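PDB 7M0O: 3-phosphoshikimate 1-carboxyvinyltransferase from Streptomyces sviceus, which probably transfers the enolpyruvyl group of phosphoenolpyruvate to the 5-hydroxyl of shikimate 3-phosphate, a late step on the route to chorismate. Local coordinates for residues A[108-119]-A[145-156]; A[89-100]-A[132-141]. All coordinates share one frame; numbering follows the deposited sequence.

Contact 1: residues A[108-119]-A[145-156]; sequences PLLPLSRALRDL and EVTLDAGQSSQY. With K (potassium ion), chain C.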
loop_
_atom_site.group_PDB
_atom_site.type_symbol
_atom_site.label_atom_id
_atom_site.label_comp_id
_atom_site.label_asym_id
_atom_site.label_seq_id
_atom_site.Cartn_x
_atom_site.Cartn_y
_atom_site.Cartn_z
ATOM N N PRO A 108 -2.286 19.884 1.813
ATOM C CA PRO A 108 -0.925 20.394 2.030
ATOM C C PRO A 108 0.051 19.284 2.384
ATOM O O PRO A 108 -0.310 18.130 2.630
ATOM C CB PRO A 108 -1.091 21.382 3.188
ATOM C CG PRO A 108 -2.254 20.849 3.952
ATOM C CD PRO A 108 -3.193 20.249 2.918
ATOM N N LEU A 109 1.324 19.668 2.404
ATOM C CA LEU A 109 2.437 18.774 2.720
ATOM C C LEU A 109 3.435 19.478 3.635
ATOM O O LEU A 109 4.654 19.330 3.486
ATOM C CB LEU A 109 3.123 18.286 1.443
ATOM C CG LEU A 109 3.628 19.396 0.502
ATOM C CD1 LEU A 109 5.006 19.054 -0.057
ATOM C CD2 LEU A 109 2.659 19.628 -0.649
ATOM N N LEU A 110 2.929 20.236 4.612
ATOM C CA LEU A 110 3.802 21.109 5.397
ATOM C C LEU A 110 4.910 20.382 6.163
ATOM O O LEU A 110 6.039 20.905 6.191
ATOM C CB LEU A 110 2.962 21.960 6.360
ATOM C CG LEU A 110 3.773 23.050 7.075
ATOM C CD1 LEU A 110 4.508 23.967 6.069
ATOM C CD2 LEU A 110 2.857 23.849 7.977
ATOM N N PRO A 111 4.690 19.223 6.793
ATOM C CA PRO A 111 5.834 18.561 7.450
ATOM C C PRO A 111 6.991 18.299 6.504
ATOM O O PRO A 111 8.159 18.442 6.900
ATOM C CB PRO A 111 5.226 17.256 7.982
ATOM C CG PRO A 111 3.779 17.586 8.188
ATOM C CD PRO A 111 3.419 18.520 7.074
ATOM N N LEU A 112 6.696 17.925 5.259
ATOM C CA LEU A 112 7.756 17.662 4.291
ATOM C C LEU A 112 8.423 18.957 3.840
ATOM O O LEU A 112 9.656 19.031 3.759
ATOM C CB LEU A 112 7.189 16.915 3.089
ATOM C CG LEU A 112 8.201 16.630 1.986
ATOM C CD1 LEU A 112 9.397 15.824 2.506
ATOM C CD2 LEU A 112 7.479 15.897 0.859
ATOM N N SER A 113 7.634 19.991 3.545
ATOM C CA SER A 113 8.258 21.218 3.054
ATOM C C SER A 113 8.992 21.952 4.171
ATOM O O SER A 113 9.972 22.659 3.902
ATOM C CB SER A 113 7.219 22.118 2.385
ATOM O OG SER A 113 6.425 22.774 3.351
ATOM N N ARG A 114 8.540 21.797 5.420
ATOM C CA ARG A 114 9.281 22.369 6.540
ATOM C C ARG A 114 10.616 21.662 6.727
ATOM O O ARG A 114 11.637 22.309 6.991
ATOM C CB ARG A 114 8.436 22.296 7.813
ATOM C CG ARG A 114 9.161 22.680 9.095
ATOM C CD ARG A 114 8.960 21.594 10.138
ATOM N NE ARG A 114 9.333 20.298 9.581
ATOM C CZ ARG A 114 8.695 19.157 9.811
ATOM N NH1 ARG A 114 7.639 19.113 10.606
ATOM N NH2 ARG A 114 9.135 18.058 9.244
ATOM N N ALA A 115 10.626 20.334 6.581
ATOM C CA ALA A 115 11.863 19.573 6.710
ATOM C C ALA A 115 12.841 19.902 5.588
ATOM O O ALA A 115 14.044 20.009 5.836
ATOM C CB ALA A 115 11.541 18.073 6.738
ATOM N N LEU A 116 12.347 20.083 4.352
ATOM C CA LEU A 116 13.243 20.414 3.241
ATOM C C LEU A 116 13.884 21.783 3.449
ATOM O O LEU A 116 15.065 21.979 3.128
ATOM C CB LEU A 116 12.487 20.392 1.914
ATOM C CG LEU A 116 12.102 18.996 1.404
ATOM C CD1 LEU A 116 11.162 19.087 0.164
ATOM C CD2 LEU A 116 13.335 18.169 1.061
ATOM N N ARG A 117 13.104 22.744 3.944
ATOM C CA ARG A 117 13.643 24.073 4.221
ATOM C C ARG A 117 14.567 24.076 5.438
ATOM O O ARG A 117 15.586 24.785 5.445
ATOM C CB ARG A 117 12.495 25.062 4.367
ATOM C CG ARG A 117 11.817 25.350 3.006
ATOM C CD ARG A 117 10.619 26.264 3.187
ATOM N NE ARG A 117 9.500 25.578 3.833
ATOM C CZ ARG A 117 8.360 26.173 4.173
ATOM N NH1 ARG A 117 8.188 27.464 3.908
ATOM N NH2 ARG A 117 7.378 25.476 4.753
ATOM N N ASP A 118 14.254 23.278 6.466
ATOM C CA ASP A 118 15.211 23.075 7.554
ATOM C C ASP A 118 16.554 22.596 7.007
ATOM O O ASP A 118 17.614 22.993 7.503
ATOM C CB ASP A 118 14.689 22.060 8.576
ATOM C CG ASP A 118 13.623 22.630 9.503
ATOM O OD1 ASP A 118 13.386 23.860 9.477
ATOM O OD2 ASP A 118 12.998 21.837 10.254
ATOM N N LEU A 119 16.519 21.739 5.981
ATOM C CA LEU A 119 17.687 21.174 5.306
ATOM C C LEU A 119 18.316 22.107 4.263
ATOM O O LEU A 119 19.236 21.684 3.544
ATOM C CB LEU A 119 17.315 19.857 4.628
ATOM C CG LEU A 119 17.114 18.695 5.602
ATOM C CD1 LEU A 119 16.476 17.503 4.903
ATOM C CD2 LEU A 119 18.466 18.325 6.204
ATOM N N GLU A 145 21.403 16.566 10.288
ATOM C CA GLU A 145 20.246 16.303 11.142
ATOM C C GLU A 145 19.004 17.026 10.635
ATOM O O GLU A 145 19.084 18.106 10.045
ATOM C CB GLU A 145 20.524 16.740 12.581
ATOM C CG GLU A 145 21.490 15.851 13.332
ATOM C CD GLU A 145 21.664 16.283 14.776
ATOM O OE1 GLU A 145 21.600 17.500 15.042
ATOM O OE2 GLU A 145 21.859 15.407 15.647
ATOM N N VAL A 146 17.843 16.410 10.866
ATOM C CA VAL A 146 16.551 17.055 10.647
ATOM C C VAL A 146 15.539 16.393 11.575
ATOM O O VAL A 146 15.630 15.194 11.852
ATOM C CB VAL A 146 16.129 16.985 9.162
ATOM C CG1 VAL A 146 16.028 15.531 8.689
ATOM C CG2 VAL A 146 14.841 17.789 8.911
ATOM N N THR A 147 14.600 17.179 12.087
ATOM C CA THR A 147 13.548 16.673 12.962
ATOM C C THR A 147 12.219 16.797 12.229
ATOM O O THR A 147 11.802 17.905 11.876
ATOM C CB THR A 147 13.513 17.430 14.294
ATOM O OG1 THR A 147 14.783 17.309 14.950
ATOM C CG2 THR A 147 12.430 16.860 15.207
ATOM N N LEU A 148 11.560 15.667 11.995
ATOM C CA LEU A 148 10.306 15.644 11.256
ATOM C C LEU A 148 9.137 15.571 12.228
ATOM O O LEU A 148 9.160 14.778 13.177
ATOM C CB LEU A 148 10.273 14.455 10.293
ATOM C CG LEU A 148 8.924 14.159 9.641
ATOM C CD1 LEU A 148 8.648 15.131 8.516
ATOM C CD2 LEU A 148 8.931 12.752 9.117
ATOM N N ASP A 149 8.117 16.393 11.987
ATOM C CA ASP A 149 6.919 16.362 12.816
ATOM C C ASP A 149 5.757 15.713 12.067
ATOM O O ASP A 149 4.695 16.326 11.910
ATOM C CB ASP A 149 6.560 17.778 13.273
ATOM C CG ASP A 149 7.440 18.262 14.419
ATOM O OD1 ASP A 149 7.428 17.618 15.495
ATOM O OD2 ASP A 149 8.151 19.279 14.241
ATOM N N ALA A 150 5.947 14.481 11.601
ATOM C CA ALA A 150 4.924 13.738 10.860
ATOM C C ALA A 150 4.505 12.515 11.674
ATOM O O ALA A 150 4.808 11.371 11.313
ATOM C CB ALA A 150 5.416 13.337 9.465
ATOM N N GLY A 151 3.795 12.757 12.775
ATOM C CA GLY A 151 3.203 11.678 13.539
ATOM C C GLY A 151 1.839 11.281 13.010
ATOM O O GLY A 151 1.034 10.698 13.742
ATOM N N GLN A 152 1.562 11.589 11.740
ATOM C CA GLN A 152 0.277 11.246 11.139
ATOM C C GLN A 152 0.437 10.530 9.801
ATOM O O GLN A 152 0.370 9.297 9.740
ATOM C CB GLN A 152 -0.589 12.501 10.972
ATOM C CG GLN A 152 0.125 13.754 10.438
ATOM C CD GLN A 152 0.785 14.572 11.533
ATOM O OE1 GLN A 152 0.117 15.130 12.391
ATOM N NE2 GLN A 152 2.102 14.692 11.471
ATOM N N SER A 153 0.629 11.288 8.724
ATOM C CA SER A 153 0.797 10.695 7.406
ATOM C C SER A 153 2.185 10.081 7.277
ATOM O O SER A 153 3.189 10.681 7.672
ATOM C CB SER A 153 0.592 11.743 6.315
ATOM O OG SER A 153 1.836 12.265 5.892
ATOM N N SER A 154 2.236 8.878 6.706
ATOM C CA SER A 154 3.485 8.137 6.626
ATOM C C SER A 154 4.345 8.547 5.438
ATOM O O SER A 154 5.539 8.219 5.415
ATOM C CB SER A 154 3.189 6.635 6.562
ATOM O OG SER A 154 2.132 6.363 5.658
ATOM N N GLN A 155 3.774 9.248 4.452
ATOM C CA GLN A 155 4.521 9.558 3.238
ATOM C C GLN A 155 5.623 10.586 3.466
ATOM O O GLN A 155 6.562 10.634 2.669
ATOM C CB GLN A 155 3.576 10.045 2.135
ATOM C CG GLN A 155 3.138 8.936 1.182
ATOM C CD GLN A 155 2.239 9.433 0.066
ATOM O OE1 GLN A 155 2.683 10.138 -0.834
ATOM N NE2 GLN A 155 0.960 9.068 0.123
ATOM N N TYR A 156 5.531 11.406 4.525
ATOM C CA TYR A 156 6.540 12.444 4.745
ATOM C C TYR A 156 7.837 11.852 5.271
ATOM O O TYR A 156 8.922 12.218 4.805
ATOM C CB TYR A 156 6.023 13.512 5.719
ATOM C CG TYR A 156 4.736 14.175 5.269
ATOM C CD1 TYR A 156 4.515 14.462 3.931
ATOM C CD2 TYR A 156 3.734 14.475 6.181
ATOM C CE1 TYR A 156 3.333 15.048 3.507
ATOM C CE2 TYR A 156 2.543 15.071 5.768
ATOM C CZ TYR A 156 2.353 15.349 4.427
ATOM O OH TYR A 156 1.181 15.925 4.002
HETATM K K K C . 17.863 25.712 7.139
HETATM O O HOH W 1 14.719 20.131 11.616
#
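Helix 110-118 runs nearly antiparallel to strand 145-147, at 153° and with axes 8.4 Å apart at closest approach, so that Ala115 lies against Val146 while Leu112 and Pro111 meet Tyr156 in the first turn of helix 155-163. Tyr156 has the most surface covered. Its CG lies trans to its own carbonyl carbon and beside the backbone N (chi1 -57°), which sends the ring at the first turn of helix 110-118. Pro111 CB comes obliquely to 3.6 Å from Tyr156 CD2, whereas Leu112 CB and Leu109 CB meet the CD1 and CE1 side of the ring, Leu109 CB reaching Tyr156 CE1 at 3.8 Å; Leu112 N lies over one face. At the far end, Tyr156 OH lies 3.0 Å from Pro108 O, a weak hydrogen bond that may not be the only claim on the hydroxyl proton.

Toward the other end, Val146 CG2 settles on Ala115 CB at 4.0 Å, and Leu119 crosses Val146 at about a right angle, its CD2 4.0 Å from Val146 CB. Between these patches the Arg114 guanidinium is layered between Pro111 CA and Thr147 O, with Leu148 CD1 at its edge. Its link to Asp149 is a long pairing of charges with no N-H directed at the carboxylate, and with two conformers for the side chain it is doubtful. A water joins Asp118 OD2 to Thr147 N, and the carbonyls of Arg117 and Asp118 hold the potassium ion where the helix ends.

The helix thus bridges two sheets: Ser113 and Leu116 touch strand 122-125 of one, while Val146 belongs to the edge strand of another. Such packing is characteristic of the EPSP synthase fold, two domains each built from three βαβαββ units; Ser153, Ser154 and Gln155 probably bind 3-phosphoshikimate.

Contact 2: residues A[89-100]-A[132-141]; sequences AAAGHGTYRFDA and HPLTVRAAGV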
loop_
_atom_site.group_PDB
_atom_site.type_symbol
_atom_site.label_atom_id
_atom_site.label_comp_id
_atom_site.label_asym_id
_atom_site.label_seq_id
_atom_site.Cartn_x
_atom_site.Cartn_y
_atom_site.Cartn_z
ATOM N N ALA A 89 13.301 16.681 -7.049
ATOM C CA ALA A 89 13.830 17.900 -7.646
ATOM C C ALA A 89 14.704 18.660 -6.660
ATOM O O ALA A 89 15.735 19.223 -7.049
ATOM C CB ALA A 89 12.683 18.777 -8.143
ATOM N N ALA A 90 14.310 18.692 -5.382
ATOM C CA ALA A 90 15.083 19.432 -4.380
ATOM C C ALA A 90 16.506 18.909 -4.264
ATOM O O ALA A 90 17.424 19.672 -3.923
ATOM C CB ALA A 90 14.405 19.352 -3.014
ATOM N N ALA A 91 16.712 17.619 -4.529
ATOM C CA ALA A 91 18.058 17.070 -4.481
ATOM C C ALA A 91 18.876 17.394 -5.723
ATOM O O ALA A 91 20.085 17.152 -5.720
ATOM C CB ALA A 91 18.007 15.556 -4.300
ATOM N N GLY A 92 18.248 17.912 -6.774
ATOM C CA GLY A 92 18.901 18.267 -8.021
ATOM C C GLY A 92 19.260 19.741 -8.088
ATOM O O GLY A 92 19.446 20.407 -7.067
ATOM N N HIS A 93 19.336 20.262 -9.313
ATOM C CA HIS A 93 19.910 21.582 -9.565
ATOM C C HIS A 93 19.135 22.252 -10.695
ATOM O O HIS A 93 19.278 21.878 -11.862
ATOM C CB HIS A 93 21.400 21.448 -9.902
ATOM C CG HIS A 93 22.144 20.546 -8.961
ATOM N ND1 HIS A 93 22.835 21.017 -7.863
ATOM C CD2 HIS A 93 22.273 19.196 -8.936
ATOM C CE1 HIS A 93 23.362 19.998 -7.206
ATOM N NE2 HIS A 93 23.033 18.881 -7.832
ATOM N N GLY A 94 18.329 23.246 -10.356
ATOM C CA GLY A 94 17.525 23.928 -11.348
ATOM C C GLY A 94 16.389 24.664 -10.663
ATOM O O GLY A 94 16.348 24.767 -9.443
ATOM N N THR A 95 15.473 25.183 -11.482
ATOM C CA THR A 95 14.313 25.930 -10.981
ATOM C C THR A 95 13.027 25.232 -11.408
ATOM O O THR A 95 12.750 25.125 -12.606
ATOM C CB THR A 95 14.322 27.377 -11.474
ATOM O OG1 THR A 95 15.611 27.953 -11.239
ATOM C CG2 THR A 95 13.268 28.188 -10.740
ATOM N N TYR A 96 12.241 24.765 -10.433
ATOM C CA TYR A 96 11.112 23.870 -10.706
ATOM C C TYR A 96 9.842 24.404 -10.058
ATOM O O TYR A 96 9.765 24.529 -8.830
ATOM C CB TYR A 96 11.434 22.452 -10.216
ATOM C CG TYR A 96 12.765 21.982 -10.763
ATOM C CD1 TYR A 96 12.912 21.707 -12.115
ATOM C CD2 TYR A 96 13.897 21.873 -9.943
ATOM C CE1 TYR A 96 14.123 21.297 -12.643
ATOM C CE2 TYR A 96 15.102 21.452 -10.463
ATOM C CZ TYR A 96 15.212 21.176 -11.816
ATOM O OH TYR A 96 16.414 20.766 -12.350
ATOM N N ARG A 97 8.841 24.692 -10.892
ATOM C CA ARG A 97 7.569 25.261 -10.448
ATOM C C ARG A 97 6.512 24.159 -10.459
ATOM O O ARG A 97 6.133 23.663 -11.525
ATOM C CB ARG A 97 7.162 26.430 -11.344
ATOM C CG ARG A 97 8.113 27.612 -11.270
ATOM C CD ARG A 97 7.805 28.664 -12.326
ATOM N NE ARG A 97 8.069 28.156 -13.667
ATOM C CZ ARG A 97 9.254 28.204 -14.265
ATOM N NH1 ARG A 97 10.295 28.749 -13.641
ATOM N NH2 ARG A 97 9.399 27.705 -15.488
ATOM N N PHE A 98 6.039 23.775 -9.272
ATOM C CA PHE A 98 5.060 22.705 -9.126
ATOM C C PHE A 98 3.660 23.268 -8.920
ATOM O O PHE A 98 3.472 24.325 -8.309
ATOM C CB PHE A 98 5.430 21.803 -7.943
ATOM C CG PHE A 98 6.669 20.981 -8.176
ATOM C CD1 PHE A 98 7.918 21.440 -7.787
ATOM C CD2 PHE A 98 6.578 19.730 -8.771
ATOM C CE1 PHE A 98 9.063 20.675 -8.008
ATOM C CE2 PHE A 98 7.722 18.962 -8.987
ATOM C CZ PHE A 98 8.965 19.444 -8.604
ATOM N N ASP A 99 2.674 22.552 -9.448
ATOM C CA ASP A 99 1.278 22.865 -9.192
ATOM C C ASP A 99 0.499 21.556 -9.197
ATOM O O ASP A 99 1.000 20.511 -9.616
ATOM C CB ASP A 99 0.718 23.868 -10.223
ATOM C CG ASP A 99 -0.492 24.604 -9.708
ATOM O OD1 ASP A 99 -0.843 24.409 -8.520
ATOM O OD2 ASP A 99 -1.101 25.366 -10.499
ATOM N N ALA A 100 -0.735 21.609 -8.714
ATOM C CA ALA A 100 -1.581 20.424 -8.703
ATOM C C ALA A 100 -2.982 20.827 -9.149
ATOM O O ALA A 100 -3.254 21.991 -9.421
ATOM C CB ALA A 100 -1.568 19.773 -7.316
ATOM N N HIS A 132 0.683 23.302 -2.615
ATOM C CA HIS A 132 0.893 23.683 -4.007
ATOM C C HIS A 132 -0.016 24.865 -4.368
ATOM O O HIS A 132 -1.119 24.994 -3.837
ATOM C CB HIS A 132 0.598 22.501 -4.933
ATOM C CG HIS A 132 1.655 21.441 -4.894
ATOM N ND1 HIS A 132 2.815 21.530 -5.635
ATOM C CD2 HIS A 132 1.752 20.294 -4.177
ATOM C CE1 HIS A 132 3.574 20.475 -5.388
ATOM N NE2 HIS A 132 2.954 19.711 -4.506
ATOM N N PRO A 133 0.419 25.743 -5.284
ATOM C CA PRO A 133 1.676 25.699 -6.038
ATOM C C PRO A 133 2.887 26.067 -5.177
ATOM O O PRO A 133 2.777 26.828 -4.213
ATOM C CB PRO A 133 1.445 26.730 -7.159
ATOM C CG PRO A 133 0.423 27.655 -6.610
ATOM C CD PRO A 133 -0.474 26.818 -5.755
ATOM N N LEU A 134 4.037 25.495 -5.520
ATOM C CA LEU A 134 5.274 25.814 -4.822
ATOM C C LEU A 134 6.430 25.747 -5.800
ATOM O O LEU A 134 6.378 25.033 -6.810
ATOM C CB LEU A 134 5.513 24.873 -3.641
ATOM C CG LEU A 134 5.538 23.377 -3.955
ATOM C CD1 LEU A 134 6.978 22.931 -4.274
ATOM C CD2 LEU A 134 4.981 22.583 -2.794
ATOM N N THR A 135 7.493 26.469 -5.480
ATOM C CA THR A 135 8.628 26.611 -6.379
ATOM C C THR A 135 9.901 26.196 -5.652
ATOM O O THR A 135 10.167 26.687 -4.553
ATOM C CB THR A 135 8.710 28.055 -6.878
ATOM O OG1 THR A 135 7.518 28.347 -7.623
ATOM C CG2 THR A 135 9.933 28.267 -7.772
ATOM N N VAL A 136 10.672 25.290 -6.259
ATOM C CA VAL A 136 11.959 24.847 -5.720
ATOM C C VAL A 136 13.086 25.385 -6.590
ATOM O O VAL A 136 13.229 24.990 -7.756
ATOM C CB VAL A 136 12.063 23.317 -5.635
ATOM C CG1 VAL A 136 13.420 22.917 -5.010
ATOM C CG2 VAL A 136 10.885 22.710 -4.873
ATOM N N ARG A 137 13.920 26.245 -6.007
ATOM C CA ARG A 137 15.189 26.659 -6.610
ATOM C C ARG A 137 16.267 25.743 -6.048
ATOM O O ARG A 137 16.895 26.037 -5.030
ATOM C CB ARG A 137 15.462 28.127 -6.321
ATOM C CG ARG A 137 14.435 29.064 -6.983
ATOM C CD ARG A 137 14.369 30.445 -6.317
ATOM N NE ARG A 137 13.637 31.434 -7.116
ATOM C CZ ARG A 137 12.317 31.619 -7.089
ATOM N NH1 ARG A 137 11.553 30.882 -6.300
ATOM N NH2 ARG A 137 11.755 32.552 -7.855
ATOM N N ALA A 138 16.465 24.606 -6.717
ATOM C CA ALA A 138 17.255 23.502 -6.184
ATOM C C ALA A 138 18.749 23.703 -6.429
ATOM O O ALA A 138 19.164 24.182 -7.492
ATOM C CB ALA A 138 16.792 22.187 -6.829
ATOM N N ALA A 139 19.555 23.314 -5.437
ATOM C CA ALA A 139 21.011 23.277 -5.558
ATOM C C ALA A 139 21.569 22.126 -4.724
ATOM O O ALA A 139 22.589 22.268 -4.040
ATOM C CB ALA A 139 21.637 24.605 -5.130
ATOM N N GLY A 140 20.905 20.972 -4.770
ATOM C CA GLY A 140 21.258 19.844 -3.933
ATOM C C GLY A 140 20.912 20.025 -2.469
ATOM O O GLY A 140 20.483 21.112 -2.052
ATOM N N VAL A 141 21.093 18.960 -1.684
ATOM C CA VAL A 141 20.843 18.963 -0.245
ATOM C C VAL A 141 22.109 18.496 0.457
ATOM O O VAL A 141 22.605 17.398 0.177
ATOM C CB VAL A 141 19.654 18.061 0.121
ATOM C CG1 VAL A 141 19.480 18.030 1.621
ATOM C CG2 VAL A 141 18.383 18.548 -0.581
HETATM O O HOH W 2 18.136 22.165 -3.109
HETATM O O HOH W 3 21.702 16.579 -3.349
HETATM O O HOH W 4 4.837 27.094 -8.532
#
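Phe98, Val136 and Ala138 each have more surface covered than any other residue of the contact, in which strand 95-99 pairs antiparallel with strand 134-139, and all three point to the same face of the sheet. Phe98 forms a hydrogen-bonded pair with Leu134, its N 2.8 Å from Leu134 O. Its CG is trans to the carbonyl carbon (chi1 -69°), and the ring lies under the sheet between the two strands, where CD1 meets Leu134 CD1 at 3.9 Å and CE1 approaches Val136 CG2. Phe98 CB abuts the edge of the His132 ring, 3.4 Å from His132 CE1; that ring is held through NE2 by Ala82 O, whereas its buried ND1 has no partner. A serine in place of Phe98 would probably open a gap beside Leu134 CD1 and Val136 CG2, since it lacks the ring that reaches them.

Val136 divides its branches, CG2 toward Phe98 and CG1 to 3.9 Å from Ala90 CA, which ties the sheet to the C-terminal part of helix 79-90. Ala138 sits against the carbonyls of Ala89 and Gly92: its CB is 3.2 Å from both Ala89 O and Gly92 O, and Tyr96 CE2 touches it from the ring edge. A water bound to Ala90 O, Ala139 N and Gly140 O joins the 89-92 turn to the end of the partner strand.

On the other face, Thr135 OG1 bonds Glu126 and the Arg97 guanidinium turns to Asp72 and Glu70. The chemistry therefore divides by face: seven backbone hydrogen bonds set the register, apolar side chains seal the sheet against the helix, and the face of Thr95, Arg97, Thr135 and Arg137 is largely polar or charged.

Overall arrangement
The two contacts lie on the same side of the chain's centre, about 16 Å apart between their own centres, and their segments alternate along the sequence: 89-100, 108-119, 132-141, then 145-156. Contact 2 pairs the two inner strands of a four-stranded sheet; contact 1 sets helix 110-118, one of the elements between those strands in the chain, against the edge strand of the next sheet. They touch directly, with Leu109 CD2 3.7 Å from His132 CD2 and Leu119 packed on Val141. Helix 79-90 serves both, ending in contact 2 and touching Leu112 and Tyr156 of contact 1. Segment 145-156 runs into Ser153, Ser154 and Gln155, probable substrate ligands, while contact 2 lies further out in the same domain.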